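Local coordinates for nickel ABC transporter (Nickel-binding protein) (Bacillus halodurans, PDB 3T66), which probably serves as the extracellular solute-binding component of an ABC transporter, with nickel or peptides as its likely cargo, at residues A[32-35]-A[36-40]; A[394-397]-A[398-402]. All coordinates share one frame; numbering follows the deposited sequence.

Contact 1: residues A[32-35]-A[36-40]; sequences MTYI and PVRAG
Arg38 and Tyr34 meet across the single turn of helix 35-38, from its last residue back to its N-cap. The backbone bonds come first. Arg38 N donates to Tyr34 O at 3.0 Å, with an N-H...O angle of 157°. Tyr34 holds the N-cap position, and its carbonyl opens the helical bonding. Ala39 N follows by donating to Ile35 O at 2.8 Å.

The side chains add a second layer. Arg38 has its CG on the side of its own backbone N (chi1 -68°), and from CG to NE the chain is extended. This sends it back along the helix toward the preceding loop. Arg38 CG passes 3.3 Å from Tyr34 O. Arg38 NE then comes within 3.5 Å of Tyr34 CB, and Arg38 NH2 within 3.6 Å of Tyr34 CD2. The guanidinium and the ring do not stack, since their planes are 59° apart. Thr33 O sits over one face of the guanidinium, 3.5 Å from Arg38 NE. The angle at NE is too poor for a hydrogen bond.

Ile35 CB lies 3.4 Å from Pro36 CD across the Ile35-Pro36 peptide bond. Pro36 has no N-H to donate, which costs little in the first turn of a helix. The apolar packing lies outside the segment: Ile35 touches Phe19, Leu173 and Phe193, and Ala39 touches Leu175 and Phe193. Tyr34 reaches Asn139 and Asn141.

At the far end Gly40 N bonds to Val37 O, one of the two bonds back into the last turn that, with the positive phi of Gly40, define the Schellman motif. A single helical turn is thus bounded by an N-cap residue and a Schellman C-cap.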
# COMPACT_ATOMS: atom_id res chain seq x y z
N MET A 32 -12.21 -1.51 -9.22
CA MET A 32 -11.43 -0.49 -8.53
C MET A 32 -11.63 -0.47 -7.03
O MET A 32 -10.98 0.27 -6.34
CB MET A 32 -11.82 0.87 -9.06
CG MET A 32 -10.82 1.53 -9.96
SD MET A 32 -9.16 0.84 -9.90
CE MET A 32 -8.20 2.28 -9.50
N THR A 33 -12.51 -1.31 -6.52
CA THR A 33 -12.80 -1.31 -5.10
C THR A 33 -12.30 -2.60 -4.56
O THR A 33 -12.13 -2.79 -3.39
CB THR A 33 -14.25 -1.30 -4.92
OG1 THR A 33 -14.82 -1.69 -6.16
CG2 THR A 33 -14.69 0.06 -4.62
N TYR A 34 -12.07 -3.49 -5.49
CA TYR A 34 -11.41 -4.78 -5.29
C TYR A 34 -12.22 -5.75 -4.50
O TYR A 34 -11.71 -6.72 -3.97
CB TYR A 34 -10.05 -4.62 -4.63
CG TYR A 34 -9.07 -3.77 -5.39
CD1 TYR A 34 -9.30 -3.40 -6.72
CD2 TYR A 34 -7.90 -3.33 -4.78
CE1 TYR A 34 -8.40 -2.61 -7.41
CE2 TYR A 34 -6.99 -2.54 -5.46
CZ TYR A 34 -7.23 -2.20 -6.78
OH TYR A 34 -6.30 -1.43 -7.45
N ILE A 35 -13.51 -5.47 -4.46
CA ILE A 35 -14.42 -6.18 -3.62
C ILE A 35 -14.53 -7.63 -4.05
O ILE A 35 -14.56 -8.51 -3.20
CB ILE A 35 -15.75 -5.46 -3.62
CG1 ILE A 35 -15.49 -3.98 -3.19
CG2 ILE A 35 -16.80 -6.26 -2.84
CD1 ILE A 35 -16.26 -3.39 -1.95
N PRO A 36 -14.52 -7.89 -5.35
CA PRO A 36 -14.54 -9.31 -5.74
C PRO A 36 -13.54 -10.15 -4.98
O PRO A 36 -13.91 -11.17 -4.38
CB PRO A 36 -14.19 -9.25 -7.21
CG PRO A 36 -14.91 -7.98 -7.65
CD PRO A 36 -14.74 -7.01 -6.51
N VAL A 37 -12.29 -9.71 -4.97
CA VAL A 37 -11.25 -10.42 -4.25
C VAL A 37 -11.45 -10.32 -2.74
O VAL A 37 -11.25 -11.31 -2.01
CB VAL A 37 -9.85 -9.94 -4.67
CG1 VAL A 37 -8.75 -10.55 -3.79
CG2 VAL A 37 -9.60 -10.31 -6.10
N ARG A 38 -11.89 -9.15 -2.28
CA ARG A 38 -12.10 -8.94 -0.84
C ARG A 38 -13.17 -9.85 -0.21
O ARG A 38 -13.05 -10.30 0.94
CB ARG A 38 -12.33 -7.47 -0.51
CG ARG A 38 -11.05 -6.69 -0.75
CD ARG A 38 -11.20 -5.20 -0.55
NE ARG A 38 -10.06 -4.48 -1.14
CZ ARG A 38 -9.59 -3.32 -0.70
NH1 ARG A 38 -10.12 -2.74 0.35
NH2 ARG A 38 -8.56 -2.75 -1.30
N ALA A 39 -14.19 -10.16 -1.00
CA ALA A 39 -15.28 -10.95 -0.50
C ALA A 39 -15.02 -12.40 -0.80
O ALA A 39 -15.82 -13.26 -0.44
CB ALA A 39 -16.60 -10.50 -1.10
N GLY A 40 -13.93 -12.67 -1.50
CA GLY A 40 -13.51 -14.05 -1.75
C GLY A 40 -14.28 -14.72 -2.87
O GLY A 40 -14.52 -15.93 -2.83

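Contact 2: residues A[394-397]-A[398-402]; sequences AGYY and LNATY
Helix 395-402 is the element here, and Tyr397 and Tyr402 meet along it near its C-terminal end. The CG of Tyr397 lies opposite its own backbone N (chi1 162°), which places the ring alongside the last turn. The edge of Tyr402 is directed at the face of Tyr397 in an offset edge-to-face pair, with planes at 85° and centroids 5.7 Å apart. Tyr402 OH donates to Tyr397 OH at 3.1 Å, so the phenols are joined by ring and hydroxyl alike. Leu398 CD2 lies 3.9 Å from Tyr397 CD2.

Tyr397 O has two donors, both from Thr401. Thr401 N reaches Tyr397 O at 2.8 Å and Thr401 OG1 reaches it at 2.9 Å, from opposite faces of the carbonyl plane. This ties down the threonine hydroxyl. A leucine in place of Tyr397 would probably leave the Tyr402 hydroxyl without this acceptor and its ring edge without an aromatic face.

Elsewhere on the helix, Ala400 CB sits over one face of the Tyr396 ring, 4.1 Å from its centroid, as a CH-pi contact. Ala400 N also bonds to Tyr396 O at 2.8 Å. Asn399 OD1 accepts from Asn426, while Leu398 and Tyr402 pack on helix 431-447. The Tyr396-Ala400 and Tyr397-Thr401 pairs are i to i+4 contacts of an alpha helix, and the tyrosine pair is i to i+5.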
# COMPACT_ATOMS: atom_id res chain seq x y z
N ALA A 394 9.27 -2.41 -5.08
CA ALA A 394 9.51 -1.03 -4.80
C ALA A 394 10.08 -0.34 -5.98
O ALA A 394 10.38 0.85 -5.88
CB ALA A 394 10.42 -0.89 -3.66
N GLY A 395 10.24 -1.05 -7.10
CA GLY A 395 10.84 -0.47 -8.33
C GLY A 395 10.18 0.78 -8.91
O GLY A 395 10.88 1.70 -9.32
N TYR A 396 8.84 0.80 -8.96
CA TYR A 396 8.14 1.98 -9.41
C TYR A 396 8.39 3.11 -8.45
O TYR A 396 8.73 4.21 -8.88
CB TYR A 396 6.63 1.78 -9.61
CG TYR A 396 5.97 3.11 -9.98
CD1 TYR A 396 5.86 3.52 -11.33
CD2 TYR A 396 5.54 4.00 -8.97
CE1 TYR A 396 5.31 4.76 -11.66
CE2 TYR A 396 4.99 5.24 -9.28
CZ TYR A 396 4.87 5.61 -10.62
OH TYR A 396 4.33 6.85 -10.86
N TYR A 397 8.23 2.88 -7.16
CA TYR A 397 8.38 4.00 -6.23
C TYR A 397 9.74 4.67 -6.35
O TYR A 397 9.87 5.91 -6.41
CB TYR A 397 8.21 3.50 -4.82
CG TYR A 397 8.73 4.44 -3.80
CD1 TYR A 397 8.08 5.64 -3.55
CD2 TYR A 397 9.88 4.12 -3.06
CE1 TYR A 397 8.54 6.53 -2.56
CE2 TYR A 397 10.38 5.00 -2.07
CZ TYR A 397 9.69 6.21 -1.81
OH TYR A 397 10.15 7.09 -0.83
N LEU A 398 10.76 3.82 -6.37
CA LEU A 398 12.10 4.31 -6.21
C LEU A 398 12.41 5.05 -7.45
O LEU A 398 12.82 6.20 -7.40
CB LEU A 398 13.08 3.18 -6.05
CG LEU A 398 13.10 2.60 -4.66
CD1 LEU A 398 13.90 1.32 -4.69
CD2 LEU A 398 13.67 3.57 -3.68
N ASN A 399 12.19 4.40 -8.58
CA ASN A 399 12.45 5.09 -9.80
C ASN A 399 11.69 6.42 -9.86
O ASN A 399 12.28 7.48 -10.16
CB ASN A 399 12.11 4.21 -10.99
CG ASN A 399 12.77 4.71 -12.23
OD1 ASN A 399 13.92 4.36 -12.54
ND2 ASN A 399 12.06 5.56 -12.96
N ALA A 400 10.40 6.39 -9.53
CA ALA A 400 9.59 7.58 -9.63
C ALA A 400 10.12 8.70 -8.74
O ALA A 400 10.09 9.88 -9.13
CB ALA A 400 8.17 7.27 -9.31
N THR A 401 10.63 8.38 -7.57
CA THR A 401 10.91 9.45 -6.62
C THR A 401 12.39 9.90 -6.56
O THR A 401 12.73 10.99 -6.04
CB THR A 401 10.39 9.02 -5.24
OG1 THR A 401 9.04 8.53 -5.41
CG2 THR A 401 10.38 10.17 -4.29
N TYR A 402 13.27 9.08 -7.13
CA TYR A 402 14.69 9.24 -6.92
C TYR A 402 15.49 9.33 -8.19
O TYR A 402 16.52 9.99 -8.21
CB TYR A 402 15.20 8.09 -6.07
CG TYR A 402 14.62 8.12 -4.69
CD1 TYR A 402 15.02 9.11 -3.78
CD2 TYR A 402 13.66 7.19 -4.30
CE1 TYR A 402 14.49 9.17 -2.50
CE2 TYR A 402 13.12 7.22 -3.03
CZ TYR A 402 13.55 8.22 -2.12
OH TYR A 402 13.03 8.29 -0.85

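Both contacts are local, each within one short helix and its approach. They come in series along the chain. Contact 1, at 32-40, includes helix 35-38, reached from strand 14-19. Contact 2, at 394-402, includes helix 395-402, which follows strand 381-387. Their centres lie 27 Å apart, on opposite sides of the chain's centre, and their nearest atoms are about 13 Å apart. The two do not touch. Contact 1 packs against strands 14-19, 172-177 and 190-195. Contact 2 packs against helices 416-426 and 431-447 and strand 451-464. The two helices therefore fill separate parts of this solute-binding fold, both away from Asp179, which binds calcium in a structure of this protein.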